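Side-chain contacts in maquette-3 (Escherichia coli, PDB 6Z0C), which has no known natural function but is a designed four-helix bundle that carries a buried charged network in its core, probably to stabilise the fold: residues R43-K48 / G152-E157; S56-Q61 / E144-G149; L62-K67 / L133-K138. One frame throughout, in Å; residues are numbered along the deposited sequence.

Interaction 1. Residues R43-K48 / G152-E157; sequences REASEK and GDELRE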
ATOM      1  N   ARG A  43      15.675  14.599  14.780  1.00 31.84           N
ATOM      2  CA  ARG A  43      16.018  14.739  16.219  1.00 33.16           C
ATOM      3  C   ARG A  43      17.375  15.443  16.347  1.00 32.87           C
ATOM      4  O   ARG A  43      17.473  16.388  17.145  1.00 34.36           O
ATOM      5  CB  ARG A  43      16.015  13.375  16.917  1.00 32.45           C
ATOM      6  CG  ARG A  43      16.331  13.438  18.405  1.00 33.96           C
ATOM      7  CD  ARG A  43      15.360  14.318  19.168  1.00 34.62           C
ATOM      8  NE  ARG A  43      15.717  14.471  20.571  1.00 34.38           N
ATOM      9  CZ  ARG A  43      15.223  13.758  21.579  1.00 35.60           C
ATOM     10  NH1 ARG A  43      14.333  12.802  21.363  1.00 36.31           N
ATOM     11  NH2 ARG A  43      15.635  14.006  22.811  1.00 36.69           N
ATOM     12  N   GLU A  44      18.378  15.010  15.579  1.00 35.43           N
ATOM     13  CA  GLU A  44      19.742  15.603  15.592  1.00 37.31           C
ATOM     14  C   GLU A  44      19.657  17.080  15.184  1.00 35.30           C
ATOM     15  O   GLU A  44      20.219  17.918  15.913  1.00 36.16           O
ATOM     16  CB  GLU A  44      20.687  14.825  14.676  1.00 40.71           C
ATOM     17  CG  GLU A  44      22.082  15.428  14.606  1.00 45.95           C
ATOM     18  CD  GLU A  44      23.195  14.474  14.205  1.00 53.65           C
ATOM     19  OE1 GLU A  44      22.905  13.287  13.957  1.00 61.55           O
ATOM     20  OE2 GLU A  44      24.355  14.922  14.149  1.00 63.22           O
ATOM     21  N   ALA A  45      18.980  17.386  14.073  1.00 33.09           N
ATOM     22  CA  ALA A  45      18.802  18.769  13.560  1.00 34.41           C
ATOM     23  C   ALA A  45      18.098  19.624  14.623  1.00 33.97           C
ATOM     24  O   ALA A  45      18.528  20.765  14.842  1.00 34.61           O
ATOM     25  CB  ALA A  45      18.041  18.755  12.259  1.00 33.33           C
ATOM     26  N   SER A  46      17.061  19.080  15.263  1.00 34.14           N
ATOM     27  CA  SER A  46      16.279  19.741  16.342  1.00 36.62           C
ATOM     28  C   SER A  46      17.185  20.081  17.534  1.00 38.56           C
ATOM     29  O   SER A  46      17.084  21.210  18.056  1.00 39.50           O
ATOM     30  CB  SER A  46      15.128  18.879  16.768  1.00 39.31           C
ATOM     31  OG  SER A  46      14.339  19.558  17.729  1.00 45.41           O
ATOM     32  N   GLU A  47      18.034  19.138  17.955  1.00 41.58           N
ATOM     33  CA  GLU A  47      18.965  19.308  19.106  1.00 43.82           C
ATOM     34  C   GLU A  47      19.964  20.431  18.797  1.00 42.82           C
ATOM     35  O   GLU A  47      20.284  21.198  19.719  1.00 48.99           O
ATOM     36  CB  GLU A  47      19.701  18.002  19.416  1.00 46.12           C
ATOM     37  CG  GLU A  47      18.811  16.890  19.945  1.00 49.05           C
ATOM     38  CD  GLU A  47      18.190  17.128  21.311  1.00 51.37           C
ATOM     39  OE1 GLU A  47      17.138  16.524  21.585  1.00 56.00           O
ATOM     40  OE2 GLU A  47      18.755  17.911  22.095  1.00 58.00           O
ATOM     41  N   LYS A  48      20.420  20.530  17.543  1.00 43.09           N
ATOM     42  CA  LYS A  48      21.487  21.470  17.092  1.00 45.74           C
ATOM     43  C   LYS A  48      20.929  22.875  16.821  1.00 42.98           C
ATOM     44  O   LYS A  48      21.708  23.840  16.933  1.00 41.63           O
ATOM     45  CB  LYS A  48      22.138  20.959  15.804  1.00 49.66           C
ATOM     46  CG  LYS A  48      23.132  19.821  15.970  1.00 53.78           C
ATOM     47  CD  LYS A  48      23.453  19.135  14.660  1.00 59.86           C
ATOM     48  CE  LYS A  48      24.933  19.103  14.355  1.00 63.87           C
ATOM     49  NZ  LYS A  48      25.199  18.501  13.027  1.00 68.30           N
ATOM     50  N   GLY A 152      22.038  24.857   8.017  1.00 55.79           N
ATOM     51  CA  GLY A 152      21.930  24.764   6.546  1.00 55.53           C
ATOM     52  C   GLY A 152      22.232  23.369   6.023  1.00 52.93           C
ATOM     53  O   GLY A 152      21.397  22.830   5.270  1.00 55.06           O
ATOM     54  N   ASP A 153      23.372  22.795   6.420  1.00 52.52           N
ATOM     55  CA  ASP A 153      23.898  21.508   5.888  1.00 53.55           C
ATOM     56  C   ASP A 153      22.945  20.359   6.242  1.00 47.68           C
ATOM     57  O   ASP A 153      22.532  19.638   5.311  1.00 45.41           O
ATOM     58  CB  ASP A 153      25.316  21.230   6.393  1.00 58.64           C
ATOM     59  CG  ASP A 153      26.392  22.016   5.661  1.00 64.50           C
ATOM     60  OD1 ASP A 153      26.043  22.768   4.726  1.00 65.96           O
ATOM     61  OD2 ASP A 153      27.574  21.866   6.031  1.00 74.24           O
ATOM     62  N   GLU A 154      22.616  20.185   7.526  1.00 46.70           N
ATOM     63  CA  GLU A 154      21.765  19.056   7.997  1.00 47.03           C
ATOM     64  C   GLU A 154      20.344  19.227   7.441  1.00 41.92           C
ATOM     65  O   GLU A 154      19.716  18.206   7.106  1.00 40.53           O
ATOM     66  CB  GLU A 154      21.780  18.918   9.525  1.00 51.59           C
ATOM     67  CG  GLU A 154      21.308  20.142  10.294  1.00 54.14           C
ATOM     68  CD  GLU A 154      22.410  20.978  10.927  1.00 57.22           C
ATOM     69  OE1 GLU A 154      23.456  21.180  10.274  1.00 57.34           O
ATOM     70  OE2 GLU A 154      22.217  21.428  12.075  1.00 63.97           O
ATOM     71  N   LEU A 155      19.857  20.461   7.310  1.00 38.67           N
ATOM     72  CA  LEU A 155      18.482  20.716   6.798  1.00 39.35           C
ATOM     73  C   LEU A 155      18.426  20.359   5.307  1.00 37.97           C
ATOM     74  O   LEU A 155      17.407  19.781   4.885  1.00 38.54           O
ATOM     75  CB  LEU A 155      18.081  22.168   7.080  1.00 41.21           C
ATOM     76  CG  LEU A 155      17.956  22.526   8.563  1.00 42.87           C
ATOM     77  CD1 LEU A 155      17.643  23.999   8.752  1.00 46.44           C
ATOM     78  CD2 LEU A 155      16.902  21.674   9.251  1.00 43.67           C
ATOM     79  N   ARG A 156      19.493  20.636   4.549  1.00 39.10           N
ATOM     80  CA  ARG A 156      19.586  20.282   3.106  1.00 42.25           C
ATOM     81  C   ARG A 156      19.621  18.753   2.966  1.00 40.97           C
ATOM     82  O   ARG A 156      18.951  18.236   2.056  1.00 40.33           O
ATOM     83  CB  ARG A 156      20.802  20.944   2.446  1.00 48.32           C
ATOM     84  CG  ARG A 156      20.561  21.377   1.006  1.00 54.05           C
ATOM     85  CD  ARG A 156      21.651  22.290   0.471  1.00 60.34           C
ATOM     86  NE  ARG A 156      22.677  21.558  -0.263  1.00 66.21           N
ATOM     87  CZ  ARG A 156      22.724  21.407  -1.587  1.00 73.67           C
ATOM     88  NH1 ARG A 156      21.798  21.943  -2.368  1.00 76.44           N
ATOM     89  NH2 ARG A 156      23.712  20.715  -2.131  1.00 79.60           N
ATOM     90  N   GLU A 157      20.355  18.055   3.839  1.00 42.07           N
ATOM     91  CA  GLU A 157      20.409  16.565   3.864  1.00 43.22           C
ATOM     92  C   GLU A 157      19.022  16.007   4.209  1.00 38.22           C
ATOM     93  O   GLU A 157      18.614  15.006   3.593  1.00 36.68           O
ATOM     94  CB  GLU A 157      21.465  16.068   4.855  1.00 46.62           C
ATOM     95  CG  GLU A 157      22.881  16.170   4.321  1.00 52.79           C
ATOM     96  CD  GLU A 157      23.083  15.497   2.974  1.00 58.36           C
ATOM     97  OE1 GLU A 157      23.183  16.222   1.962  1.00 61.20           O
ATOM     98  OE2 GLU A 157      23.125  14.249   2.939  1.00 66.72           O
TER
HETATM   99  O   HOH W   1      19.450  22.495  12.915  1.00 43.97           O
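The carbonyl oxygen Ala-45 O receives a hydrogen bond from a water at 2.7 Å. The same water donates to Glu-154 OE2 at 3.1 Å. No direct hydrogen bond crosses here, and this water bridges the two segments. It joins two helices of a four-helix bundle, the last turns of helix 4-48 and the first turns of helix 152-194. The two run antiparallel, with short-segment axes 10.1 Å apart and 157° between their directions. Ala-45 O also takes a weak backbone bond from Lys-48 N.

The small Ala-45 lies where the backbones are nearest, with its CA 6.3 Å from the CA of Glu-154. Its CB points at the other helix and meets the aliphatic CG of Glu-154 at 4.1 Å. Leu-155 brings its CD2 alongside the same methyl. Leu-58 of helix 52-99 touches both Ala-45 and Leu-155, so helix 52-99 packs against this contact too.

Glu-154 has an unusual shape. Its CG sits between the backbone N and the carbonyl carbon (chi1 59°), and the chain bends again at chi2, -103°. These turns carry the carboxylate across to helix 4-48. Glu-154 OE2 rests against the aliphatic chain of Lys-48, 3.7 Å from Lys-48 CD, and also meets its CB. The ammonium does not close a salt bridge: Lys-48 NZ stays 4.2 Å from Glu-154 OE1. This spacing still leaves a favourable, if probably modest, attraction. Lys-48 NZ also makes a long ion pair with Glu-44 OE2, one turn back on its own helix.

A firmer charge pair lies within segment 43-48, where Arg-43 and Glu-47 are one turn apart. Arg-43 NE donates to Glu-47 OE1 at 2.7 Å, nearly in the guanidinium plane, and the oxygen accepts through its anti lone pair.

Interaction 2. Residues S56-Q61 / E144-G149; sequences SVLQKQ and ETILGG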
ATOM      1  N   SER A  56      11.344  24.942  16.552  1.00 41.11           N
ATOM      2  CA  SER A  56       9.868  24.794  16.634  1.00 41.57           C
ATOM      3  C   SER A  56       9.352  23.931  15.474  1.00 39.14           C
ATOM      4  O   SER A  56       8.585  22.986  15.741  1.00 37.42           O
ATOM      5  CB  SER A  56       9.194  26.138  16.654  1.00 44.98           C
ATOM      6  OG  SER A  56       7.785  25.985  16.588  1.00 49.86           O
ATOM      7  N   VAL A  57       9.746  24.254  14.238  1.00 37.14           N
ATOM      8  CA  VAL A  57       9.308  23.537  13.001  1.00 37.61           C
ATOM      9  C   VAL A  57       9.760  22.074  13.088  1.00 35.67           C
ATOM     10  O   VAL A  57       8.921  21.171  12.858  1.00 32.08           O
ATOM     11  CB  VAL A  57       9.847  24.219  11.729  1.00 39.07           C
ATOM     12  CG1 VAL A  57       9.796  23.296  10.519  1.00 38.48           C
ATOM     13  CG2 VAL A  57       9.119  25.524  11.442  1.00 41.12           C
ATOM     14  N   LEU A  58      11.037  21.849  13.404  1.00 33.37           N
ATOM     15  CA  LEU A  58      11.650  20.495  13.443  1.00 36.07           C
ATOM     16  C   LEU A  58      10.996  19.653  14.547  1.00 34.40           C
ATOM     17  O   LEU A  58      10.684  18.477  14.276  1.00 33.68           O
ATOM     18  CB  LEU A  58      13.160  20.628  13.665  1.00 36.98           C
ATOM     19  CG  LEU A  58      13.932  21.320  12.541  1.00 38.28           C
ATOM     20  CD1 LEU A  58      15.374  21.576  12.956  1.00 40.54           C
ATOM     21  CD2 LEU A  58      13.881  20.509  11.256  1.00 38.70           C
ATOM     22  N   GLN A  59      10.793  20.227  15.738  1.00 34.59           N
ATOM     23  CA  GLN A  59      10.222  19.502  16.909  1.00 37.74           C
ATOM     24  C   GLN A  59       8.776  19.081  16.613  1.00 37.20           C
ATOM     25  O   GLN A  59       8.426  17.934  16.930  1.00 36.15           O
ATOM     26  CB  GLN A  59      10.309  20.338  18.189  1.00 42.03           C
ATOM     27  CG  GLN A  59      11.496  19.955  19.060  1.00 47.53           C
ATOM     28  CD  GLN A  59      11.706  20.867  20.242  1.00 52.20           C
ATOM     29  OE1 GLN A  59      11.013  21.865  20.419  1.00 61.70           O
ATOM     30  NE2 GLN A  59      12.684  20.526  21.068  1.00 55.53           N
ATOM     31  N   LYS A  60       7.954  19.952  16.030  1.00 38.39           N
ATOM     32  CA  LYS A  60       6.519  19.612  15.818  1.00 42.16           C
ATOM     33  C   LYS A  60       6.428  18.550  14.711  1.00 38.16           C
ATOM     34  O   LYS A  60       5.560  17.668  14.830  1.00 39.51           O
ATOM     35  CB  LYS A  60       5.655  20.868  15.640  1.00 48.54           C
ATOM     36  CG  LYS A  60       5.771  21.627  14.329  1.00 56.02           C
ATOM     37  CD  LYS A  60       4.697  22.700  14.187  1.00 59.96           C
ATOM     38  CE  LYS A  60       5.202  24.013  13.624  1.00 57.90           C
ATOM     39  NZ  LYS A  60       5.542  23.906  12.186  1.00 51.82           N
ATOM     40  N   GLN A  61       7.338  18.554  13.728  1.00 35.11           N
ATOM     41  CA  GLN A  61       7.372  17.514  12.661  1.00 36.40           C
ATOM     42  C   GLN A  61       7.809  16.168  13.255  1.00 36.55           C
ATOM     43  O   GLN A  61       7.308  15.127  12.791  1.00 38.86           O
ATOM     44  CB  GLN A  61       8.291  17.919  11.509  1.00 34.43           C
ATOM     45  CG  GLN A  61       8.424  16.850  10.430  1.00 36.59           C
ATOM     46  CD  GLN A  61       7.109  16.477   9.787  1.00 36.80           C
ATOM     47  OE1 GLN A  61       6.134  17.227   9.829  1.00 37.17           O
ATOM     48  NE2 GLN A  61       7.076  15.302   9.180  1.00 36.31           N
ATOM     49  N   GLU A 144      11.612  23.966   3.222  1.00 34.08           N
ATOM     50  CA  GLU A 144      12.229  24.860   2.202  1.00 35.83           C
ATOM     51  C   GLU A 144      12.413  26.282   2.753  1.00 35.68           C
ATOM     52  O   GLU A 144      13.385  26.937   2.339  1.00 37.88           O
ATOM     53  CB  GLU A 144      11.380  24.885   0.933  1.00 39.13           C
ATOM     54  CG  GLU A 144      11.608  23.681   0.043  1.00 42.38           C
ATOM     55  CD  GLU A 144      10.708  23.631  -1.176  1.00 47.40           C
ATOM     56  OE1 GLU A 144      11.234  23.444  -2.285  1.00 51.60           O
ATOM     57  OE2 GLU A 144       9.482  23.768  -1.014  1.00 53.67           O
ATOM     58  N   THR A 145      11.520  26.754   3.630  1.00 34.99           N
ATOM     59  CA  THR A 145      11.512  28.160   4.123  1.00 38.55           C
ATOM     60  C   THR A 145      12.614  28.372   5.169  1.00 39.07           C
ATOM     61  O   THR A 145      12.936  29.546   5.425  1.00 38.45           O
ATOM     62  CB  THR A 145      10.151  28.580   4.698  1.00 38.02           C
ATOM     63  OG1 THR A 145       9.902  27.854   5.902  1.00 41.59           O
ATOM     64  CG2 THR A 145       9.009  28.371   3.727  1.00 38.07           C
ATOM     65  N   ILE A 146      13.167  27.299   5.750  1.00 37.86           N
ATOM     66  CA  ILE A 146      14.174  27.385   6.853  1.00 37.95           C
ATOM     67  C   ILE A 146      15.533  26.826   6.401  1.00 37.92           C
ATOM     68  O   ILE A 146      16.407  26.667   7.275  1.00 40.23           O
ATOM     69  CB  ILE A 146      13.656  26.686   8.127  1.00 37.16           C
ATOM     70  CG1 ILE A 146      13.380  25.196   7.910  1.00 36.24           C
ATOM     71  CG2 ILE A 146      12.437  27.415   8.670  1.00 38.20           C
ATOM     72  CD1 ILE A 146      13.340  24.393   9.189  1.00 36.58           C
ATOM     73  N   LEU A 147      15.725  26.569   5.102  1.00 37.36           N
ATOM     74  CA  LEU A 147      17.038  26.153   4.534  1.00 40.89           C
ATOM     75  C   LEU A 147      18.043  27.303   4.674  1.00 44.17           C
ATOM     76  O   LEU A 147      17.605  28.464   4.803  1.00 45.73           O
ATOM     77  CB  LEU A 147      16.876  25.769   3.060  1.00 41.73           C
ATOM     78  CG  LEU A 147      16.003  24.552   2.768  1.00 41.28           C
ATOM     79  CD1 LEU A 147      15.909  24.325   1.267  1.00 41.86           C
ATOM     80  CD2 LEU A 147      16.530  23.306   3.466  1.00 42.76           C
ATOM     81  N   GLY A 148      19.341  26.983   4.634  1.00 47.23           N
ATOM     82  CA  GLY A 148      20.444  27.960   4.726  1.00 50.32           C
ATOM     83  C   GLY A 148      20.673  28.420   6.154  1.00 53.92           C
ATOM     84  O   GLY A 148      20.090  27.805   7.074  1.00 54.97           O
ATOM     85  N   GLY A 149      21.489  29.464   6.334  1.00 53.91           N
ATOM     86  CA  GLY A 149      21.890  30.004   7.650  1.00 56.61           C
ATOM     87  C   GLY A 149      22.439  28.916   8.556  1.00 61.02           C
ATOM     88  O   GLY A 149      23.110  27.996   8.040  1.00 62.27           O
TER
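Val-57 and Ile-146 meet tip to tip. The contact is apolar: Val-57 CG1 lies 3.9 Å from Ile-146 CD1. Both side chains leave their backbones toward the other segment. CG1 of Val-57 stands anti to its own backbone N (chi1 162°), and this branch does the touching. Ile-146 puts CG1 between its backbone N and carbonyl carbon (chi1 61°). The chain then extends, and CD1 becomes the forward end of the residue.

Leu-58 makes the second apolar contact. Its CB leaves the backbone at a slant to the loop, but its end reaches nearer the loop. Leu-58 CD2 comes within 4.4 Å of the same Ile-146 CD1. One terminal methyl therefore meets two neighbouring residues of helix 52-99. The contact is small, with 104 Å² buried in total over both sides.

The isoleucine belongs to the loop after helix 105-144, at one end of the four-helix bundle. Here the chain leaves one helix and crosses to the start of helix 152-194. Gly-148 and Gly-149, both of positive phi, lead to that helix. Ile-146 is buried here, against the first turns of helix 52-99 near the tip of the bundle. Phe-139 of helix 105-144 packs on Val-57. Leu-58 also touches Leu-42 and Ala-45 of helix 4-48 and Leu-155 and Leu-158 of helix 152-194.

No hydrogen bond joins the two segments. Two others hold the loop. Thr-145 OG1 bonds back to Leu-142 O in the last turn of helix 105-144. Ile-146 O is bonded to Lys-54 NZ, a polar tie from the loop to the start of helix 52-99.

Interaction 3. Residues L62-K67 / L133-K138; sequences LELEEK and LEDEEK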
ATOM      1  N   LEU A  62       8.717  16.188  14.233  1.00 39.01           N
ATOM      2  CA  LEU A  62       9.223  14.973  14.926  1.00 40.15           C
ATOM      3  C   LEU A  62       8.040  14.189  15.518  1.00 40.18           C
ATOM      4  O   LEU A  62       8.002  12.951  15.339  1.00 43.51           O
ATOM      5  CB  LEU A  62      10.224  15.411  16.000  1.00 42.35           C
ATOM      6  CG  LEU A  62      11.093  14.319  16.618  1.00 44.32           C
ATOM      7  CD1 LEU A  62      11.766  13.457  15.558  1.00 43.81           C
ATOM      8  CD2 LEU A  62      12.134  14.942  17.530  1.00 49.13           C
ATOM      9  N   GLU A  63       7.091  14.878  16.163  1.00 43.22           N
ATOM     10  CA  GLU A  63       5.868  14.260  16.757  1.00 47.75           C
ATOM     11  C   GLU A  63       5.040  13.567  15.665  1.00 44.15           C
ATOM     12  O   GLU A  63       4.601  12.423  15.890  1.00 46.77           O
ATOM     13  CB  GLU A  63       4.990  15.303  17.450  1.00 51.00           C
ATOM     14  CG  GLU A  63       5.705  16.094  18.529  1.00 53.83           C
ATOM     15  CD  GLU A  63       4.779  16.847  19.469  1.00 59.84           C
ATOM     16  OE1 GLU A  63       5.243  17.237  20.559  1.00 67.20           O
ATOM     17  OE2 GLU A  63       3.598  17.043  19.113  1.00 63.95           O
ATOM     18  N   LEU A  64       4.812  14.244  14.537  1.00 42.50           N
ATOM     19  CA  LEU A  64       4.012  13.716  13.395  1.00 42.91           C
ATOM     20  C   LEU A  64       4.717  12.479  12.826  1.00 39.25           C
ATOM     21  O   LEU A  64       4.028  11.515  12.474  1.00 39.51           O
ATOM     22  CB  LEU A  64       3.837  14.820  12.342  1.00 45.60           C
ATOM     23  CG  LEU A  64       3.378  14.380  10.949  1.00 51.46           C
ATOM     24  CD1 LEU A  64       2.101  13.551  11.006  1.00 55.98           C
ATOM     25  CD2 LEU A  64       3.170  15.589  10.042  1.00 53.40           C
ATOM     26  N   GLU A  65       6.048  12.504  12.772  1.00 38.88           N
ATOM     27  CA  GLU A  65       6.880  11.425  12.177  1.00 40.83           C
ATOM     28  C   GLU A  65       6.605  10.087  12.884  1.00 39.18           C
ATOM     29  O   GLU A  65       6.483   9.056  12.186  1.00 36.29           O
ATOM     30  CB  GLU A  65       8.358  11.809  12.261  1.00 44.12           C
ATOM     31  CG  GLU A  65       9.177  11.289  11.099  1.00 50.32           C
ATOM     32  CD  GLU A  65       8.958  11.998   9.778  1.00 50.87           C
ATOM     33  OE1 GLU A  65       8.963  13.245   9.765  1.00 57.33           O
ATOM     34  OE2 GLU A  65       8.802  11.297   8.761  1.00 66.29           O
ATOM     35  N   GLU A  66       6.510  10.091  14.216  1.00 37.57           N
ATOM     36  CA  GLU A  66       6.301   8.852  15.018  1.00 40.58           C
ATOM     37  C   GLU A  66       4.944   8.240  14.643  1.00 42.51           C
ATOM     38  O   GLU A  66       4.865   7.000  14.531  1.00 40.73           O
ATOM     39  CB  GLU A  66       6.420   9.149  16.514  1.00 42.06           C
ATOM     40  CG  GLU A  66       7.846   9.436  16.966  1.00 42.99           C
ATOM     41  CD  GLU A  66       8.790   8.241  17.008  1.00 43.23           C
ATOM     42  OE1 GLU A  66      10.007   8.461  17.193  1.00 42.52           O
ATOM     43  OE2 GLU A  66       8.315   7.095  16.867  1.00 42.40           O
ATOM     44  N   LYS A  67       3.929   9.081  14.417  1.00 42.09           N
ATOM     45  CA  LYS A  67       2.564   8.651  14.008  1.00 43.84           C
ATOM     46  C   LYS A  67       2.619   8.004  12.619  1.00 40.28           C
ATOM     47  O   LYS A  67       1.941   6.979  12.422  1.00 40.69           O
ATOM     48  CB  LYS A  67       1.602   9.843  14.021  1.00 46.96           C
ATOM     49  CG  LYS A  67       1.351  10.443  15.397  1.00 51.86           C
ATOM     50  CD  LYS A  67       0.582  11.746  15.365  1.00 57.93           C
ATOM     51  CE  LYS A  67       0.783  12.566  16.622  1.00 62.64           C
ATOM     52  NZ  LYS A  67      -0.189  13.680  16.710  1.00 66.06           N
ATOM     53  N   LEU A 133       1.428  10.996   2.030  1.00 30.33           N
ATOM     54  CA  LEU A 133       2.107  11.688   0.903  1.00 33.93           C
ATOM     55  C   LEU A 133       1.818  13.195   0.969  1.00 32.93           C
ATOM     56  O   LEU A 133       2.771  13.985   0.830  1.00 35.53           O
ATOM     57  CB  LEU A 133       1.619  11.065  -0.407  1.00 37.29           C
ATOM     58  CG  LEU A 133       2.228  11.616  -1.693  1.00 40.39           C
ATOM     59  CD1 LEU A 133       3.745  11.533  -1.669  1.00 40.93           C
ATOM     60  CD2 LEU A 133       1.674  10.859  -2.890  1.00 46.15           C
ATOM     61  N   GLU A 134       0.561  13.580   1.202  1.00 33.51           N
ATOM     62  CA  GLU A 134       0.149  15.004   1.343  1.00 36.22           C
ATOM     63  C   GLU A 134       0.929  15.649   2.493  1.00 33.61           C
ATOM     64  O   GLU A 134       1.452  16.757   2.298  1.00 33.84           O
ATOM     65  CB  GLU A 134      -1.354  15.127   1.582  1.00 39.31           C
ATOM     66  CG  GLU A 134      -2.168  14.979   0.315  1.00 46.56           C
ATOM     67  CD  GLU A 134      -3.661  15.153   0.524  1.00 52.49           C
ATOM     68  OE1 GLU A 134      -4.056  16.194   1.091  1.00 60.36           O
ATOM     69  OE2 GLU A 134      -4.418  14.243   0.138  1.00 61.66           O
ATOM     70  N   ASP A 135       1.002  14.975   3.644  1.00 32.74           N
ATOM     71  CA  ASP A 135       1.695  15.476   4.861  1.00 35.00           C
ATOM     72  C   ASP A 135       3.200  15.632   4.577  1.00 34.97           C
ATOM     73  O   ASP A 135       3.793  16.618   5.072  1.00 34.11           O
ATOM     74  CB  ASP A 135       1.410  14.570   6.064  1.00 37.44           C
ATOM     75  CG  ASP A 135      -0.021  14.665   6.573  1.00 39.70           C
ATOM     76  OD1 ASP A 135      -0.723  15.629   6.205  1.00 43.27           O
ATOM     77  OD2 ASP A 135      -0.425  13.776   7.334  1.00 42.58           O
ATOM     78  N   GLU A 136       3.799  14.718   3.805  1.00 33.69           N
ATOM     79  CA  GLU A 136       5.235  14.793   3.421  1.00 34.85           C
ATOM     80  C   GLU A 136       5.448  16.029   2.540  1.00 32.83           C
ATOM     81  O   GLU A 136       6.400  16.779   2.801  1.00 32.78           O
ATOM     82  CB  GLU A 136       5.704  13.530   2.696  1.00 36.06           C
ATOM     83  CG  GLU A 136       5.641  12.274   3.545  1.00 39.90           C
ATOM     84  CD  GLU A 136       6.709  12.113   4.615  1.00 45.08           C
ATOM     85  OE1 GLU A 136       6.913  10.968   5.057  1.00 49.36           O
ATOM     86  OE2 GLU A 136       7.321  13.123   5.018  1.00 50.27           O
ATOM     87  N   GLU A 137       4.579  16.238   1.546  1.00 32.86           N
ATOM     88  CA  GLU A 137       4.639  17.400   0.618  1.00 34.30           C
ATOM     89  C   GLU A 137       4.521  18.708   1.409  1.00 33.81           C
ATOM     90  O   GLU A 137       5.245  19.664   1.070  1.00 35.43           O
ATOM     91  CB  GLU A 137       3.536  17.311  -0.435  1.00 35.91           C
ATOM     92  CG  GLU A 137       3.786  16.227  -1.458  1.00 39.61           C
ATOM     93  CD  GLU A 137       2.706  16.094  -2.512  1.00 43.20           C
ATOM     94  OE1 GLU A 137       3.060  15.831  -3.671  1.00 51.42           O
ATOM     95  OE2 GLU A 137       1.518  16.241  -2.171  1.00 47.50           O
ATOM     96  N   LYS A 138       3.635  18.755   2.408  1.00 31.79           N
ATOM     97  CA  LYS A 138       3.423  19.957   3.258  1.00 34.28           C
ATOM     98  C   LYS A 138       4.691  20.241   4.065  1.00 32.40           C
ATOM     99  O   LYS A 138       5.089  21.416   4.152  1.00 31.55           O
ATOM    100  CB  LYS A 138       2.240  19.772   4.208  1.00 38.24           C
ATOM    101  CG  LYS A 138       0.872  19.872   3.557  1.00 42.78           C
ATOM    102  CD  LYS A 138      -0.253  19.712   4.546  1.00 47.42           C
ATOM    103  CE  LYS A 138      -1.616  19.784   3.897  1.00 50.94           C
ATOM    104  NZ  LYS A 138      -2.661  19.216   4.780  1.00 55.90           N
TER
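Glu-65 and Glu-136 bring their buried carboxylates together, Glu-65 OE2 lying 4.2 Å from Glu-136 OE1. The side chains cross at about a right angle, and the carboxylate planes are 37° apart. Both chains fold at chi2, 73° in Glu-65 and -75° in Glu-136, and this brings their ends closer than the CB directions alone would suggest. This inner side is packed: Glu-65 lies against Ile-39 and Leu-42, Glu-136 against Val-165.

Two like charges this near would probably repel, but lysines satisfy both. Lys-35 NZ of helix 4-48 forms salt bridges with Glu-65 OE2 and Glu-136 OE1, and Lys-162 NZ of helix 152-194 with Glu-65 OE2 and Glu-136 OE2. Gln-61 NE2 adds a hydrogen bond to Glu-65 OE1. The positive charges should help keep the carboxylates ionised.

The outer side, with the partly exposed Leu-64 and Asp-135, is looser. Leu-64 CD1 comes only to 4.5 Å from Asp-135 OD2, with no bond between them. That oxygen has its salt bridge with Lys-131, one turn back. The CA atoms of Leu-64 and Asp-135 stay 9.0 Å apart. All four helices contribute to the inner side, a buried charged network in a designed four-helix bundle.

In the fold
The three contacts lie on the same side of the chain's centre and step inward along the bundle. Interactions 1 and 2 sit about 30 and 29 Å from that centre, interaction 3 about 17 Å. Centre to centre, interaction 2 is about 9 Å from interaction 1 and 13 Å from interaction 3. Interactions 2 and 3 share helix 52-99, on adjoining segments. Each pair encloses the next along the chain: 43-48 with 152-157 is outermost, 62-67 with 133-138 innermost. Arg-43 CD also packs against Leu-62 CD2 at 3.7 Å, joining interactions 1 and 3. Together they tie all four helices, with a mixed polar and apolar end and a buried charged network further in.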